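Side-chain contacts in ChiX (PDB 5OPZ), which hydrolyses peptidoglycan as a zinc-dependent L-Ala D-Glu endopeptidase and is required for chitinase secretion by Serratia marcescens: residues E20-R23 with G24-P27; A96-A99 with V100-R104. All blocks are in the same frame, centred on the assembly; numbering follows the deposited sequence. Where two conformers were deposited one is given.

Interaction 1. Residues E20-R23 with G24-P27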
ATOM      1  N   GLU A  20       5.205 -11.475   0.229  1.00 12.67           N
ATOM      2  CA  GLU A  20       4.291 -12.457  -0.301  1.00 11.99           C
ATOM      3  C   GLU A  20       3.096 -11.762  -0.997  1.00 11.33           C
ATOM      4  O   GLU A  20       2.720 -12.116  -2.106  1.00 11.81           O
ATOM      5  CB  GLU A  20       3.867 -13.446   0.799  1.00 11.90           C
ATOM      6  CG  GLU A  20       2.796 -14.462   0.417  1.00 14.19           C
ATOM      7  CD  GLU A  20       3.249 -15.513  -0.604  1.00 16.52           C
ATOM      8  OE1 GLU A  20       4.446 -15.639  -0.938  1.00 20.07           O
ATOM      9  OE2 GLU A  20       2.385 -16.261  -1.078  1.00 20.56           O
ATOM     10  N   ASN A  21       2.554 -10.734  -0.365  0.62  9.70           N
ATOM     11  CA  ASN A  21       1.381 -10.029  -0.896  0.62 10.64           C
ATOM     12  C   ASN A  21       1.711  -9.042  -2.010  0.62  9.44           C
ATOM     13  O   ASN A  21       0.819  -8.502  -2.699  0.62 11.34           O
ATOM     14  CB  ASN A  21       0.628  -9.236   0.192  0.62 12.23           C
ATOM     15  CG  ASN A  21      -0.385 -10.067   0.962  0.62 15.59           C
ATOM     16  OD1 ASN A  21      -1.436 -10.424   0.418  0.62 17.95           O
ATOM     17  ND2 ASN A  21      -0.116 -10.326   2.252  0.62 14.60           N
ATOM     18  N   LEU A  22       2.988  -8.801  -2.203  1.00  9.23           N
ATOM     19  CA  LEU A  22       3.464  -8.009  -3.320  1.00  8.22           C
ATOM     20  C   LEU A  22       3.672  -8.826  -4.595  1.00  8.26           C
ATOM     21  O   LEU A  22       3.971  -8.250  -5.636  1.00 11.23           O
ATOM     22  CB  LEU A  22       4.807  -7.354  -2.941  1.00  8.77           C
ATOM     23  CG  LEU A  22       4.665  -6.148  -2.024  1.00  9.57           C
ATOM     24  CD1 LEU A  22       6.007  -5.749  -1.419  1.00 10.27           C
ATOM     25  CD2 LEU A  22       4.035  -4.983  -2.743  1.00 11.37           C
ATOM     26  N   ARG A  23       3.536 -10.137  -4.546  1.00 10.30           N
ATOM     27  CA  ARG A  23       3.712 -10.915  -5.753  1.00 12.36           C
ATOM     28  C   ARG A  23       2.633 -10.536  -6.790  1.00 13.12           C
ATOM     29  O   ARG A  23       1.439 -10.414  -6.474  1.00 13.76           O
ATOM     30  CB  ARG A  23       3.702 -12.411  -5.459  1.00 14.08           C
ATOM     31  CG  ARG A  23       4.899 -12.902  -4.672  1.00 16.21           C
ATOM     32  CD  ARG A  23       4.670 -14.394  -4.436  1.00 17.56           C
ATOM     33  NE  ARG A  23       5.683 -15.011  -3.579  1.00 23.30           N
ATOM     34  CZ  ARG A  23       6.762 -15.654  -4.021  1.00 27.17           C
ATOM     35  NH1 ARG A  23       6.999 -15.804  -5.327  1.00 25.47           N
ATOM     36  NH2 ARG A  23       7.616 -16.176  -3.136  1.00 35.89           N
ATOM     37  N   GLY A  24       3.086 -10.319  -8.024  1.00 14.25           N
ATOM     38  CA  GLY A  24       2.241  -9.834  -9.094  1.00 12.61           C
ATOM     39  C   GLY A  24       2.025  -8.332  -9.188  1.00 10.53           C
ATOM     40  O   GLY A  24       1.467  -7.854 -10.158  1.00 13.97           O
ATOM     41  N   VAL A  25       2.472  -7.570  -8.207  1.00  8.09           N
ATOM     42  CA  VAL A  25       2.414  -6.116  -8.249  1.00  8.04           C
ATOM     43  C   VAL A  25       3.522  -5.652  -9.215  1.00  8.22           C
ATOM     44  O   VAL A  25       4.613  -6.250  -9.319  1.00  8.97           O
ATOM     45  CB  VAL A  25       2.515  -5.563  -6.802  1.00  7.65           C
ATOM     46  CG1 VAL A  25       2.640  -4.078  -6.763  1.00  6.27           C
ATOM     47  CG2 VAL A  25       1.276  -6.006  -6.059  1.00  8.20           C
ATOM     48  N   HIS A  26       3.284  -4.518  -9.854  1.00  7.70           N
ATOM     49  CA  HIS A  26       4.266  -3.914 -10.770  1.00  7.60           C
ATOM     50  C   HIS A  26       5.626  -3.818 -10.096  1.00  7.44           C
ATOM     51  O   HIS A  26       5.687  -3.288  -8.982  1.00  7.14           O
ATOM     52  CB  HIS A  26       3.810  -2.524 -11.189  1.00  7.83           C
ATOM     53  CG  HIS A  26       4.575  -1.961 -12.342  1.00  8.08           C
ATOM     54  ND1 HIS A  26       5.872  -1.509 -12.218  1.00  9.45           N
ATOM     55  CD2 HIS A  26       4.264  -1.847 -13.650  1.00  8.22           C
ATOM     56  CE1 HIS A  26       6.322  -1.138 -13.403  1.00 10.10           C
ATOM     57  NE2 HIS A  26       5.352  -1.311 -14.283  1.00 10.79           N
ATOM     58  N   PRO A  27       6.708  -4.309 -10.735  0.70  8.30           N
ATOM     59  CA  PRO A  27       8.015  -4.267 -10.085  0.70  8.85           C
ATOM     60  C   PRO A  27       8.446  -2.910  -9.543  0.70  7.31           C
ATOM     61  O   PRO A  27       9.194  -2.873  -8.577  0.70  7.87           O
ATOM     62  CB  PRO A  27       8.958  -4.806 -11.168  0.70 10.52           C
ATOM     63  CG  PRO A  27       8.095  -5.645 -12.056  0.70 10.45           C
ATOM     64  CD  PRO A  27       6.748  -4.996 -12.044  0.70  9.26           C
TER
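Leu22 and Val25 meet across a type II beta turn, the device by which the chain leaves helix 15-21 and starts toward helix 27-39. Val25 N donates to Leu22 O over 3.1 Å, at an N-H...O angle of 160°, and approaches from above the carbonyl plane. The same oxygen is packed by the valine side chain: Val25 CB lies 3.3 Å from Leu22 O, and Val25 CG2, placed beside its own backbone N by a chi1 of 173°, leans over that carbonyl too. The leucine and valine methyls graze each other more loosely, Leu22 CD2 lying 4.4 Å from Val25 CG1. Both side chains also rest on Val78 of strand 77-82, so the turn packs on the sheet. Gly24 takes the third position with a positive phi of 84°, where a CB would collide with Arg23 O. Further out, the extended chain of Arg23 reaches back to Glu20, and Arg23 NE forms a salt bridge of 3.0 Å with Glu20 OE1, met from above the carboxylate plane. Beyond the turn, His26 caps helix 27-39 through ND1 to Asp28 N. The chemistry thus divides in two: the turn's hydrogen bond lies beside buried aliphatic side chains, while an exposed ion pair links Glu20 and Arg23 on its helix side.

Interaction 2. Residues A96-A99 with V100-R104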
ATOM      1  N   ALA A  96      -0.305   7.929   8.118  1.00  5.81           N
ATOM      2  CA  ALA A  96       0.471   9.138   7.782  1.00  7.46           C
ATOM      3  C   ALA A  96       1.975   8.878   7.887  1.00  7.27           C
ATOM      4  O   ALA A  96       2.762   9.362   7.058  1.00  8.32           O
ATOM      5  CB  ALA A  96       0.023  10.324   8.603  1.00  8.61           C
ATOM      6  N   GLN A  97       2.346   8.116   8.909  1.00  7.11           N
ATOM      7  CA  GLN A  97       3.766   7.804   9.075  1.00  6.68           C
ATOM      8  C   GLN A  97       4.260   6.866   8.029  1.00  6.52           C
ATOM      9  O   GLN A  97       5.394   7.021   7.557  1.00  7.20           O
ATOM     10  CB  GLN A  97       4.018   7.250  10.473  1.00  8.74           C
ATOM     11  CG  GLN A  97       3.842   8.281  11.579  1.00 10.75           C
ATOM     12  CD  GLN A  97       4.300   7.788  12.926  1.00 13.96           C
ATOM     13  OE1 GLN A  97       5.471   7.587  13.117  1.00 15.17           O
ATOM     14  NE2 GLN A  97       3.365   7.611  13.861  1.00 16.21           N
ATOM     15  N   ILE A  98       3.455   5.858   7.718  1.00  5.79           N
ATOM     16  CA  ILE A  98       3.788   4.969   6.602  1.00  5.38           C
ATOM     17  C   ILE A  98       3.992   5.788   5.323  1.00  5.73           C
ATOM     18  O   ILE A  98       4.935   5.523   4.546  1.00  6.04           O
ATOM     19  CB  ILE A  98       2.782   3.819   6.392  1.00  5.63           C
ATOM     20  CG1 ILE A  98       2.784   2.924   7.617  1.00  6.47           C
ATOM     21  CG2 ILE A  98       3.074   3.039   5.117  1.00  5.63           C
ATOM     22  CD1 ILE A  98       1.527   2.105   7.754  1.00  7.39           C
ATOM     23  N   ALA A  99       3.094   6.727   5.049  1.00  6.90           N
ATOM     24  CA  ALA A  99       3.189   7.511   3.833  1.00  6.66           C
ATOM     25  C   ALA A  99       4.452   8.365   3.802  1.00  6.43           C
ATOM     26  O   ALA A  99       4.940   8.623   2.716  1.00  6.68           O
ATOM     27  CB  ALA A  99       1.952   8.360   3.643  1.00  7.78           C
ATOM     28  N   VAL A 100       4.976   8.819   4.946  1.00  6.24           N
ATOM     29  CA  VAL A 100       6.284   9.528   4.950  1.00  7.16           C
ATOM     30  C   VAL A 100       7.352   8.606   4.343  1.00  6.51           C
ATOM     31  O   VAL A 100       8.187   9.040   3.529  1.00  7.92           O
ATOM     32  CB  VAL A 100       6.701   9.951   6.363  1.00  8.26           C
ATOM     33  CG1 VAL A 100       8.141  10.390   6.474  1.00 10.55           C
ATOM     34  CG2 VAL A 100       5.778  11.053   6.812  1.00  8.80           C
ATOM     35  N   ALA A 101       7.370   7.358   4.812  1.00  5.91           N
ATOM     36  CA  ALA A 101       8.323   6.383   4.350  1.00  5.68           C
ATOM     37  C   ALA A 101       8.146   6.080   2.852  1.00  4.83           C
ATOM     38  O   ALA A 101       9.138   5.968   2.133  1.00  6.41           O
ATOM     39  CB  ALA A 101       8.203   5.130   5.155  1.00  5.86           C
ATOM     40  N   VAL A 102       6.901   5.894   2.409  1.00  5.08           N
ATOM     41  CA  VAL A 102       6.631   5.660   1.022  1.00  5.26           C
ATOM     42  C   VAL A 102       7.065   6.829   0.171  1.00  5.57           C
ATOM     43  O   VAL A 102       7.669   6.608  -0.895  1.00  7.57           O
ATOM     44  CB  VAL A 102       5.163   5.279   0.760  1.00  5.60           C
ATOM     45  CG1 VAL A 102       4.897   5.180  -0.744  1.00  6.47           C
ATOM     46  CG2 VAL A 102       4.825   3.988   1.449  1.00  5.44           C
ATOM     47  N   ARG A 103       6.773   8.041   0.608  1.00  6.14           N
ATOM     48  CA  ARG A 103       7.161   9.239  -0.153  1.00  7.18           C
ATOM     49  C   ARG A 103       8.661   9.381  -0.266  1.00  6.64           C
ATOM     50  O   ARG A 103       9.172   9.746  -1.325  1.00  7.33           O
ATOM     51  CB  ARG A 103       6.593  10.481   0.563  1.00  9.42           C
ATOM     52  CG  ARG A 103       6.518  11.815  -0.116  1.00 12.56           C
ATOM     53  CD  ARG A 103       5.667  12.865   0.646  1.00 13.81           C
ATOM     54  NE  ARG A 103       4.284  12.493   0.928  1.00 15.52           N
ATOM     55  CZ  ARG A 103       3.724  12.281   2.135  1.00 15.23           C
ATOM     56  NH1 ARG A 103       4.383  12.374   3.301  1.00 18.39           N
ATOM     57  NH2 ARG A 103       2.428  11.984   2.172  1.00 18.89           N
ATOM     58  N   ARG A 104       9.390   9.027   0.772  1.00  6.44           N
ATOM     59  CA  ARG A 104      10.857   9.093   0.718  1.00  6.15           C
ATOM     60  C   ARG A 104      11.365   8.019  -0.241  1.00  5.96           C
ATOM     61  O   ARG A 104      12.189   8.304  -1.127  1.00  6.68           O
ATOM     62  CB  ARG A 104      11.463   8.875   2.091  1.00  7.20           C
ATOM     63  CG  ARG A 104      12.970   8.738   2.096  1.00  8.77           C
ATOM     64  CD  ARG A 104      13.525   8.423   3.465  1.00 10.94           C
ATOM     65  NE  ARG A 104      14.905   8.006   3.336  1.00 15.03           N
ATOM     66  CZ  ARG A 104      15.663   7.574   4.338  1.00 19.56           C
ATOM     67  NH1 ARG A 104      15.183   7.513   5.570  1.00 21.59           N
ATOM     68  NH2 ARG A 104      16.909   7.213   4.105  1.00 24.94           N
TER
HETATM   69  O   HOH W   1       2.433  11.968   6.164  1.00 21.30           O
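Backbone bonds from residue i to i+4 join Ala96-Ala99 to Val100-Arg104 as successive turns of the alpha helix 92-109, Val102 N to Ile98 O measuring 2.9 Å and Ala101 N to Gln97 O being weak. On the buried side, Ile98 and Val102 pass each other at a slant one turn apart, with Ile98 CG2 and Val102 CG2 4.2 Å from each other. With CG1 anti to the backbone N (chi1 174°), Val102 CG2 is turned back toward the preceding helical turn, where it also covers Ile98 O at 3.5 Å. Val102 packs against Val32 and Ala36 of helix 27-39 and against Phe128 of the sheet, while the small Ala101 fits against Ala36 and Tyr39. Arg103 works on another side of the helix. Its chain bends at chi3 (-57°) and folds the guanidinium back over the preceding turn, so that one face covers Ala99 O, the oxygen 3.8 Å from the plane and beneath its middle, and Arg103 NH2 comes within 3.9 Å of Ala99 CB. A water at the guanidinium edge donates to Ala96 O (2.8 Å) and accepts a weak bond from Arg103 NH1. The firmer polar partner is Glu118, salt-bridged to NH2. The helix therefore presents a buried aliphatic side to the core, whereas on another side the arginine's charge is met by a carboxylate and, probably to a lesser degree, by the partial negative charge of the carbonyl beneath it.

Read from the N terminus, the two contacts come in series: the first is complete well before the second begins, and they neither nest nor cross. Residues 20-27 close a tight turn between helices 15-21 and 27-39 and set it against strands 44-48 and 77-82. Residues 96-104 close no loop; they join consecutive turns inside helix 92-109, which lies against helix 27-39 and strands 113-115 and 127-130. The centres are 19 Å apart, with the middle of the molecule between them. Helix 27-39 connects them, beginning at the end of interaction 1 and packing against interaction 2, while the antiparallel sheet, whose strand 77-82 carries the zinc ligand Asp79 and strand 127-130 His127, receives side chains from both.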